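Local structure of methyl-accepting/DNA response regulator (3D6W) at residues A[24-29]-A[44-49]; A[55-60]-A[66-71]; A[81-86]-A[102-107]. The protein is a putative response regulator that probably binds DNA through its C-terminal LytTR domain, the part of the protein held in this chain. All blocks are in the same frame, centred on the assembly; numbering follows the deposited sequence.

Contact 1 of 3, residues A[24-29]-A[44-49]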
loop_
_atom_site.group_PDB
_atom_site.type_symbol
_atom_site.label_atom_id
_atom_site.label_comp_id
_atom_site.label_asym_id
_atom_site.label_seq_id
_atom_site.Cartn_x
_atom_site.Cartn_y
_atom_site.Cartn_z
ATOM N N LEU A 24 -10.246 7.912 18.211
ATOM C CA LEU A 24 -11.329 8.885 18.200
ATOM C C LEU A 24 -11.929 8.800 19.579
ATOM O O LEU A 24 -11.981 7.712 20.169
ATOM C CB LEU A 24 -12.402 8.604 17.115
ATOM C CG LEU A 24 -12.051 8.714 15.630
ATOM C CD1 LEU A 24 -11.362 7.444 15.075
ATOM C CD2 LEU A 24 -13.266 8.944 14.836
ATOM N N GLU A 25 -12.339 9.946 20.114
ATOM C CA GLU A 25 -12.920 9.994 21.452
ATOM C C GLU A 25 -14.216 10.799 21.495
ATOM O O GLU A 25 -14.239 11.964 21.054
ATOM C CB GLU A 25 -11.940 10.584 22.463
ATOM C CG GLU A 25 -12.562 10.701 23.872
ATOM C CD GLU A 25 -11.601 11.192 24.916
ATOM O OE1 GLU A 25 -11.886 10.981 26.136
ATOM O OE2 GLU A 25 -10.570 11.759 24.497
ATOM N N ALA A 26 -15.272 10.173 22.037
ATOM C CA ALA A 26 -16.512 10.884 22.396
ATOM C C ALA A 26 -16.314 11.534 23.770
ATOM O O ALA A 26 -16.044 10.887 24.786
ATOM C CB ALA A 26 -17.706 9.955 22.406
ATOM N N LYS A 27 -16.427 12.840 23.784
ATOM C CA LYS A 27 -16.139 13.613 24.981
ATOM C C LYS A 27 -16.879 14.932 24.906
ATOM O O LYS A 27 -16.899 15.586 23.869
ATOM C CB LYS A 27 -14.634 13.865 25.059
ATOM C CG LYS A 27 -14.142 14.597 26.274
ATOM C CD LYS A 27 -12.826 15.267 25.970
ATOM C CE LYS A 27 -12.069 15.534 27.238
ATOM N NZ LYS A 27 -11.540 16.931 27.261
ATOM N N ASP A 28 -17.501 15.309 26.018
ATOM C CA ASP A 28 -18.204 16.589 26.120
ATOM C C ASP A 28 -19.173 16.810 24.906
ATOM O O ASP A 28 -19.261 17.927 24.380
ATOM C CB ASP A 28 -17.165 17.705 26.223
ATOM C CG ASP A 28 -16.232 17.572 27.469
ATOM O OD1 ASP A 28 -16.713 17.297 28.600
ATOM O OD2 ASP A 28 -15.003 17.797 27.307
ATOM N N LYS A 29 -19.847 15.719 24.469
ATOM C CA LYS A 29 -20.875 15.694 23.382
ATOM C C LYS A 29 -20.364 15.884 21.933
ATOM O O LYS A 29 -21.161 16.085 20.999
ATOM C CB LYS A 29 -22.015 16.671 23.666
ATOM C CG LYS A 29 -22.755 16.391 24.969
ATOM C CD LYS A 29 -24.235 16.001 24.757
ATOM C CE LYS A 29 -25.089 17.189 24.239
ATOM N NZ LYS A 29 -26.435 17.219 24.860
ATOM N N TYR A 44 -19.444 13.555 12.961
ATOM C CA TYR A 44 -20.015 12.205 13.008
ATOM C C TYR A 44 -19.817 11.598 14.359
ATOM O O TYR A 44 -18.866 11.913 15.051
ATOM C CB TYR A 44 -19.383 11.256 11.991
ATOM C CG TYR A 44 -19.609 11.556 10.544
ATOM C CD1 TYR A 44 -20.617 12.404 10.110
ATOM C CD2 TYR A 44 -18.802 10.965 9.594
ATOM C CE1 TYR A 44 -20.788 12.673 8.768
ATOM C CE2 TYR A 44 -18.973 11.230 8.241
ATOM C CZ TYR A 44 -19.959 12.076 7.845
ATOM O OH TYR A 44 -20.094 12.316 6.512
ATOM N N SER A 45 -20.714 10.686 14.708
ATOM C CA SER A 45 -20.708 10.042 16.010
ATOM C C SER A 45 -19.782 8.858 15.866
ATOM O O SER A 45 -19.353 8.536 14.764
ATOM C CB SER A 45 -22.132 9.580 16.392
ATOM O OG SER A 45 -22.541 8.514 15.555
ATOM N N LEU A 46 -19.474 8.216 16.983
ATOM C CA LEU A 46 -18.618 7.042 16.983
ATOM C C LEU A 46 -19.308 5.886 16.293
ATOM O O LEU A 46 -18.670 5.005 15.686
ATOM C CB LEU A 46 -18.229 6.671 18.409
ATOM C CG LEU A 46 -17.233 7.573 19.138
ATOM C CD1 LEU A 46 -16.763 6.845 20.352
ATOM C CD2 LEU A 46 -16.025 8.025 18.263
ATOM N N GLN A 47 -20.631 5.905 16.361
ATOM C CA GLN A 47 -21.431 4.914 15.666
ATOM C C GLN A 47 -21.267 5.064 14.142
ATOM O O GLN A 47 -21.048 4.072 13.431
ATOM C CB GLN A 47 -22.890 4.990 16.126
ATOM C CG GLN A 47 -23.735 3.808 15.604
ATOM C CD GLN A 47 -25.245 4.005 15.790
ATOM O OE1 GLN A 47 -26.009 3.044 15.795
ATOM N NE2 GLN A 47 -25.673 5.246 15.905
ATOM N N GLU A 48 -21.359 6.303 13.653
ATOM C CA GLU A 48 -21.146 6.583 12.240
ATOM C C GLU A 48 -19.730 6.250 11.779
ATOM O O GLU A 48 -19.538 5.595 10.750
ATOM C CB GLU A 48 -21.497 8.020 11.911
ATOM C CG GLU A 48 -23.045 8.213 11.919
ATOM C CD GLU A 48 -23.554 9.668 12.085
ATOM O OE1 GLU A 48 -22.835 10.586 12.565
ATOM O OE2 GLU A 48 -24.740 9.847 11.743
ATOM N N PHE A 49 -18.737 6.678 12.536
ATOM C CA PHE A 49 -17.362 6.285 12.244
ATOM C C PHE A 49 -17.146 4.770 12.210
ATOM O O PHE A 49 -16.352 4.296 11.424
ATOM C CB PHE A 49 -16.374 6.939 13.220
ATOM C CG PHE A 49 -15.938 8.305 12.809
ATOM C CD1 PHE A 49 -15.128 8.479 11.713
ATOM C CD2 PHE A 49 -16.326 9.416 13.523
ATOM C CE1 PHE A 49 -14.707 9.754 11.325
ATOM C CE2 PHE A 49 -15.907 10.679 13.147
ATOM C CZ PHE A 49 -15.097 10.842 12.052
#
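L24 and A26 of strand 21-27 meet L46 and F49 at the start of helix 46-52, packing the helix onto one face of the five-stranded antiparallel sheet of the LytTR DNA-binding domain. The tight end is L24 on F49. L24 CD2 stands over the middle of the ring, 3.4 Å from the centroid of F49 and 12° off the ring normal, a CH-pi contact. The two side chains cross at about a right angle, and the methyl meets the flat of the ring, not its rim. Nearer the backbone, L24 CB approaches L46 CD2 at 3.8 Å. T31 of strand 30-35 and I66 of strand 65-68 also touch both L46 and F49, while H42 meets the F49 ring edge-to-face. The L24, L46 and F49 side chains that meet here are buried and apolar.

Toward A26 the packing thins to a single methyl against a leucine branch, and beyond it the chain turns away into the solvent-exposed K27, D28 and K29. There K27 NZ and D28 OD2 pair in a salt bridge 3.6 Å long. The helix start has its own polar closure, a capping box on the side away from the strand: E48 N donates to S45 OG at 3.1 Å, and S45 N returns a bond to E48 OE1, 26° out of the carboxylate plane. At the thin end of the apolar contact, A26 CB rests 3.8 Å from L46 CD1.

Contact 2 of 3, residues A[55-60]-A[66-71]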
loop_
_atom_site.group_PDB
_atom_site.type_symbol
_atom_site.label_atom_id
_atom_site.label_comp_id
_atom_site.label_asym_id
_atom_site.label_seq_id
_atom_site.Cartn_x
_atom_site.Cartn_y
_atom_site.Cartn_z
ATOM N N LYS A 55 -12.531 -1.763 8.871
ATOM C CA LYS A 55 -12.738 -2.640 10.009
ATOM C C LYS A 55 -11.458 -3.463 10.290
ATOM O O LYS A 55 -11.297 -4.027 11.376
ATOM C CB LYS A 55 -14.019 -3.485 9.795
ATOM C CG LYS A 55 -13.804 -4.752 8.977
ATOM C CD LYS A 55 -15.126 -5.408 8.458
ATOM C CE LYS A 55 -14.914 -6.888 7.987
ATOM N NZ LYS A 55 -13.582 -6.980 7.318
ATOM N N ASP A 56 -10.516 -3.456 9.347
ATOM C CA ASP A 56 -9.216 -4.124 9.550
ATOM C C ASP A 56 -8.230 -3.348 10.463
ATOM O O ASP A 56 -7.251 -3.915 10.951
ATOM C CB ASP A 56 -8.560 -4.459 8.190
ATOM C CG ASP A 56 -8.119 -3.209 7.380
ATOM O OD1 ASP A 56 -8.656 -2.099 7.535
ATOM O OD2 ASP A 56 -7.234 -3.346 6.524
ATOM N N SER A 57 -8.514 -2.066 10.694
ATOM C CA SER A 57 -7.618 -1.159 11.404
ATOM C C SER A 57 -8.222 -0.544 12.640
ATOM O O SER A 57 -7.536 -0.329 13.615
ATOM C CB SER A 57 -7.218 -0.025 10.466
ATOM O OG SER A 57 -5.942 -0.258 9.971
ATOM N N PHE A 58 -9.510 -0.238 12.571
ATOM C CA PHE A 58 -10.225 0.504 13.613
ATOM C C PHE A 58 -11.145 -0.420 14.396
ATOM O O PHE A 58 -11.761 -1.281 13.836
ATOM C CB PHE A 58 -10.978 1.675 12.968
ATOM C CG PHE A 58 -10.045 2.740 12.410
ATOM C CD1 PHE A 58 -9.607 2.685 11.094
ATOM C CD2 PHE A 58 -9.539 3.748 13.228
ATOM C CE1 PHE A 58 -8.724 3.643 10.585
ATOM C CE2 PHE A 58 -8.672 4.684 12.745
ATOM C CZ PHE A 58 -8.259 4.637 11.417
ATOM N N ILE A 59 -11.174 -0.270 15.722
ATOM C CA ILE A 59 -12.090 -1.026 16.576
ATOM C C ILE A 59 -12.661 -0.162 17.696
ATOM O O ILE A 59 -11.932 0.468 18.422
ATOM C CB ILE A 59 -11.413 -2.322 17.178
ATOM C CG1 ILE A 59 -12.465 -3.197 17.896
ATOM C CG2 ILE A 59 -10.325 -1.967 18.188
ATOM C CD1 ILE A 59 -12.026 -4.623 18.186
ATOM N N ARG A 60 -13.980 -0.132 17.811
ATOM C CA ARG A 60 -14.646 0.303 19.020
ATOM C C ARG A 60 -14.243 -0.558 20.225
ATOM O O ARG A 60 -14.506 -1.757 20.277
ATOM C CB ARG A 60 -16.160 0.264 18.851
ATOM C CG ARG A 60 -16.901 1.031 19.932
ATOM C CD ARG A 60 -16.966 2.507 19.627
ATOM N NE ARG A 60 -17.916 3.190 20.500
ATOM C CZ ARG A 60 -19.214 3.368 20.254
ATOM N NH1 ARG A 60 -19.777 2.942 19.133
ATOM N NH2 ARG A 60 -19.956 4.038 21.122
ATOM N N ILE A 66 -12.904 4.903 19.724
ATOM C CA ILE A 66 -12.483 4.026 18.644
ATOM C C ILE A 66 -10.937 4.121 18.518
ATOM O O ILE A 66 -10.371 5.208 18.450
ATOM C CB ILE A 66 -13.144 4.359 17.289
ATOM C CG1 ILE A 66 -14.670 4.176 17.350
ATOM C CG2 ILE A 66 -12.475 3.507 16.139
ATOM C CD1 ILE A 66 -15.367 4.703 16.175
ATOM N N VAL A 67 -10.266 2.968 18.521
ATOM C CA VAL A 67 -8.810 2.931 18.403
ATOM C C VAL A 67 -8.354 2.401 17.015
ATOM O O VAL A 67 -9.023 1.526 16.374
ATOM C CB VAL A 67 -8.171 2.128 19.601
ATOM C CG1 VAL A 67 -8.356 0.621 19.451
ATOM C CG2 VAL A 67 -6.658 2.475 19.779
ATOM N N ASN A 68 -7.234 2.929 16.542
ATOM C CA ASN A 68 -6.520 2.358 15.375
ATOM C C ASN A 68 -5.487 1.369 15.890
ATOM O O ASN A 68 -4.518 1.766 16.510
ATOM C CB ASN A 68 -5.811 3.485 14.592
ATOM C CG ASN A 68 -5.275 3.040 13.249
ATOM O OD1 ASN A 68 -5.048 1.886 13.032
ATOM N ND2 ASN A 68 -5.031 3.991 12.364
ATOM N N VAL A 69 -5.680 0.088 15.593
ATOM C CA VAL A 69 -4.791 -0.970 16.088
ATOM C C VAL A 69 -3.368 -0.785 15.567
ATOM O O VAL A 69 -2.421 -1.337 16.149
ATOM C CB VAL A 69 -5.323 -2.415 15.766
ATOM C CG1 VAL A 69 -6.839 -2.551 16.165
ATOM C CG2 VAL A 69 -5.137 -2.758 14.319
ATOM N N ASN A 70 -3.189 0.005 14.501
ATOM C CA ASN A 70 -1.849 0.233 13.979
ATOM C C ASN A 70 -1.032 1.232 14.749
ATOM O O ASN A 70 0.175 1.344 14.534
ATOM C CB ASN A 70 -1.920 0.606 12.502
ATOM C CG ASN A 70 -2.425 -0.559 11.664
ATOM O OD1 ASN A 70 -1.775 -1.620 11.594
ATOM N ND2 ASN A 70 -3.612 -0.400 11.085
ATOM N N HIS A 71 -1.688 1.979 15.637
ATOM C CA HIS A 71 -0.995 2.854 16.571
ATOM C C HIS A 71 -0.908 2.300 17.956
ATOM O O HIS A 71 -0.361 2.941 18.820
ATOM C CB HIS A 71 -1.623 4.215 16.572
ATOM C CG HIS A 71 -1.511 4.895 15.258
ATOM N ND1 HIS A 71 -0.428 5.672 14.921
ATOM C CD2 HIS A 71 -2.317 4.881 14.172
ATOM C CE1 HIS A 71 -0.580 6.124 13.685
ATOM N NE2 HIS A 71 -1.724 5.658 13.210
HETATM O O HOH W 1 -4.745 2.536 9.606
#
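The beta hairpin of strands 58-62 and 65-68 pairs F58 with N68, I59 with V67 and R60 with I66 in antiparallel register, the short strand segments running at 153° to each other. I59 and V67 form the hydrogen-bonded pair: I59 N reaches V67 O at 2.9 Å in the carbonyl plane, and V67 N returns a 3.0 Å bond to I59 O, from above the plane of that second carbonyl. Next along the pair, V69 N adds a 2.7 Å bond almost in line with the carbonyl of S57 O.

On the F58 face, the N68 amide lies over the ring with the planes 42° apart, and N68 ND2 comes within 3.4 Å of F58 CZ. N68 CG is anti to its backbone N (chi1 -169°), which carries the amide over the ring. Its OD1 accepts from N70 N at 3.0 Å, an Asx turn, while ND2 donates to V21 O and to a water that also bonds S57 OG. The side chain of N70 lies about 6 Å from a bound magnesium ion. On the other face I59 CG2 and V67 CG1 run side by side, 3.5 Å apart.

R60 CD packs on I66 CG1 at 3.6 Å, its guanidinium continuing to a salt bridge with E50. I66 is covered by L46 and F49 of helix 46-52, I59 faces helix 100-107, and V67 meets L85 and M87 of strand 83-87, placing the hairpin between the two helices.

Contact 3 of 3, residues A[81-86]-A[102-107]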
loop_
_atom_site.group_PDB
_atom_site.type_symbol
_atom_site.label_atom_id
_atom_site.label_comp_id
_atom_site.label_asym_id
_atom_site.label_seq_id
_atom_site.Cartn_x
_atom_site.Cartn_y
_atom_site.Cartn_z
ATOM N N SER A 81 -10.992 -7.401 34.414
ATOM C CA SER A 81 -12.123 -7.236 33.452
ATOM C C SER A 81 -11.867 -6.285 32.237
ATOM O O SER A 81 -12.638 -6.271 31.304
ATOM C CB SER A 81 -13.349 -6.751 34.213
ATOM O OG SER A 81 -12.997 -5.607 34.976
ATOM N N THR A 82 -10.788 -5.509 32.264
ATOM C CA THR A 82 -10.507 -4.476 31.258
ATOM C C THR A 82 -9.093 -4.643 30.677
ATOM O O THR A 82 -8.257 -5.402 31.222
ATOM C CB THR A 82 -10.543 -3.061 31.889
ATOM O OG1 THR A 82 -9.585 -3.026 32.933
ATOM C CG2 THR A 82 -11.893 -2.695 32.457
ATOM N N PHE A 83 -8.825 -3.909 29.580
ATOM C CA PHE A 83 -7.453 -3.688 29.073
ATOM C C PHE A 83 -7.126 -2.214 29.059
ATOM O O PHE A 83 -7.988 -1.354 29.104
ATOM C CB PHE A 83 -7.247 -4.260 27.659
ATOM C CG PHE A 83 -7.608 -5.724 27.523
ATOM C CD1 PHE A 83 -6.736 -6.718 27.975
ATOM C CD2 PHE A 83 -8.815 -6.112 26.932
ATOM C CE1 PHE A 83 -7.061 -8.055 27.855
ATOM C CE2 PHE A 83 -9.133 -7.457 26.795
ATOM C CZ PHE A 83 -8.256 -8.423 27.270
ATOM N N LEU A 84 -5.847 -1.937 28.990
ATOM C CA LEU A 84 -5.389 -0.597 28.826
ATOM C C LEU A 84 -4.430 -0.666 27.664
ATOM O O LEU A 84 -3.582 -1.577 27.613
ATOM C CB LEU A 84 -4.675 -0.150 30.103
ATOM C CG LEU A 84 -4.449 1.294 30.384
ATOM C CD1 LEU A 84 -5.678 2.131 29.948
ATOM C CD2 LEU A 84 -4.102 1.413 31.906
ATOM N N LEU A 85 -4.598 0.253 26.710
ATOM C CA LEU A 85 -3.798 0.273 25.493
ATOM C C LEU A 85 -2.741 1.337 25.629
ATOM O O LEU A 85 -3.012 2.493 25.863
ATOM C CB LEU A 85 -4.673 0.557 24.254
ATOM C CG LEU A 85 -5.964 -0.268 24.134
ATOM C CD1 LEU A 85 -6.737 0.052 22.850
ATOM C CD2 LEU A 85 -5.654 -1.752 24.287
ATOM N N SER A 86 -1.512 0.919 25.461
ATOM C CA SER A 86 -0.375 1.807 25.341
ATOM C C SER A 86 -0.242 2.193 23.883
ATOM O O SER A 86 -0.003 1.321 23.046
ATOM C CB SER A 86 0.888 1.036 25.787
ATOM O OG SER A 86 1.991 1.891 26.054
ATOM N N TYR A 102 -15.256 -8.561 22.903
ATOM C CA TYR A 102 -15.311 -8.191 21.493
ATOM C C TYR A 102 -13.922 -7.762 21.086
ATOM O O TYR A 102 -13.391 -8.251 20.107
ATOM C CB TYR A 102 -16.371 -7.086 21.294
ATOM C CG TYR A 102 -16.419 -6.395 19.957
ATOM C CD1 TYR A 102 -17.057 -6.959 18.865
ATOM C CD2 TYR A 102 -15.855 -5.118 19.807
ATOM C CE1 TYR A 102 -17.081 -6.276 17.635
ATOM C CE2 TYR A 102 -15.881 -4.431 18.613
ATOM C CZ TYR A 102 -16.500 -4.992 17.537
ATOM O OH TYR A 102 -16.478 -4.261 16.355
ATOM N N PHE A 103 -13.286 -6.909 21.886
ATOM C CA PHE A 103 -11.950 -6.448 21.541
ATOM C C PHE A 103 -10.982 -7.631 21.364
ATOM O O PHE A 103 -10.343 -7.743 20.348
ATOM C CB PHE A 103 -11.434 -5.444 22.589
ATOM C CG PHE A 103 -10.089 -4.860 22.272
ATOM C CD1 PHE A 103 -9.972 -3.775 21.394
ATOM C CD2 PHE A 103 -8.941 -5.393 22.815
ATOM C CE1 PHE A 103 -8.760 -3.219 21.110
ATOM C CE2 PHE A 103 -7.713 -4.860 22.535
ATOM C CZ PHE A 103 -7.614 -3.757 21.695
ATOM N N ARG A 104 -10.862 -8.506 22.350
ATOM C CA ARG A 104 -9.871 -9.578 22.257
ATOM C C ARG A 104 -10.202 -10.629 21.202
ATOM O O ARG A 104 -9.305 -11.206 20.591
ATOM C CB ARG A 104 -9.634 -10.226 23.622
ATOM C CG ARG A 104 -10.648 -11.249 24.031
ATOM C CD ARG A 104 -10.399 -11.782 25.421
ATOM N NE ARG A 104 -9.045 -12.301 25.549
ATOM C CZ ARG A 104 -8.367 -12.441 26.686
ATOM N NH1 ARG A 104 -8.887 -12.104 27.852
ATOM N NH2 ARG A 104 -7.131 -12.894 26.652
ATOM N N LYS A 105 -11.497 -10.863 20.980
ATOM C CA LYS A 105 -11.954 -11.781 19.929
ATOM C C LYS A 105 -11.529 -11.302 18.520
ATOM O O LYS A 105 -10.976 -12.066 17.736
ATOM C CB LYS A 105 -13.482 -11.985 19.993
ATOM C CG LYS A 105 -13.931 -13.250 20.739
ATOM C CD LYS A 105 -15.458 -13.188 21.129
ATOM C CE LYS A 105 -16.134 -14.572 21.514
ATOM N NZ LYS A 105 -16.798 -15.352 20.352
ATOM N N LEU A 106 -11.797 -10.035 18.231
ATOM C CA LEU A 106 -11.443 -9.418 16.971
ATOM C C LEU A 106 -9.954 -9.361 16.743
ATOM O O LEU A 106 -9.509 -9.417 15.600
ATOM C CB LEU A 106 -12.057 -8.010 16.841
ATOM C CG LEU A 106 -13.356 -8.065 16.033
ATOM C CD1 LEU A 106 -14.312 -9.202 16.523
ATOM C CD2 LEU A 106 -14.099 -6.752 16.003
ATOM N N LEU A 107 -9.190 -9.221 17.811
ATOM C CA LEU A 107 -7.736 -9.111 17.719
ATOM C C LEU A 107 -7.048 -10.477 17.870
ATOM O O LEU A 107 -5.852 -10.608 17.656
ATOM C CB LEU A 107 -7.207 -8.083 18.741
ATOM C CG LEU A 107 -7.092 -6.645 18.208
ATOM C CD1 LEU A 107 -8.406 -5.874 18.262
ATOM C CD2 LEU A 107 -6.071 -5.887 18.979
#
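The F83 ring has the guanidinium of R104 at its edge and F103 approaching obliquely, while F109 meets it edge-to-face. These groups pack helix 100-107 against strand 83-87, the middle strand of the three-stranded antiparallel sheet in the C-terminal part of the LytTR domain. The guanidinium in turn offers a face: F83 CZ stands 3.7 Å above the R104 plane, offset toward the rim, with the two planes 77° apart. One face of the F103 ring carries L107 CD1 of its own helix, likewise toward the rim.

The axes of strand 83-86 and helix 102-107 come no nearer than 11.6 Å, their directions 55° apart, a gap bridged entirely by side chains. F103 CG is anti to its backbone N (chi1 -177°), extending the ring toward the strand, where F103 CD2 meets F83 CD2 at 4.2 Å. V95 of strand 92-95 touches F83, L85 and F103, and I59 and C61 of strand 58-62 touch F103. R104 is partly exposed; its NE is held by F109 O, and its side chain packs on W13 of the third subunit. Further along the strand, L85 comes from the opposite direction to F103 and sets its CD2 3.8 Å from F103 CZ.

How the contacts relate
From the N terminus, contact 1 closes first, bringing helix 46-52 back to strand 21-27 after strands 30-35 and 39-42. Contact 2 follows as a hairpin with only five residues between its segments, and contact 3 closes last, returning helix 100-107 to strand 83-87. The three are in series, neither nested nor crossed. Contacts 1 and 2 share the five-stranded sheet, where strand 65-68 lies beside strand 21-27 and L24 N probably hydrogen-bonds to I66 O at 2.7 Å. Contact 2 reaches contact 3 where R60 O packs on Y102 CE2 at 3.4 Å. The hairpin thus links the other two, whose nearest atoms stay about 10 Å apart.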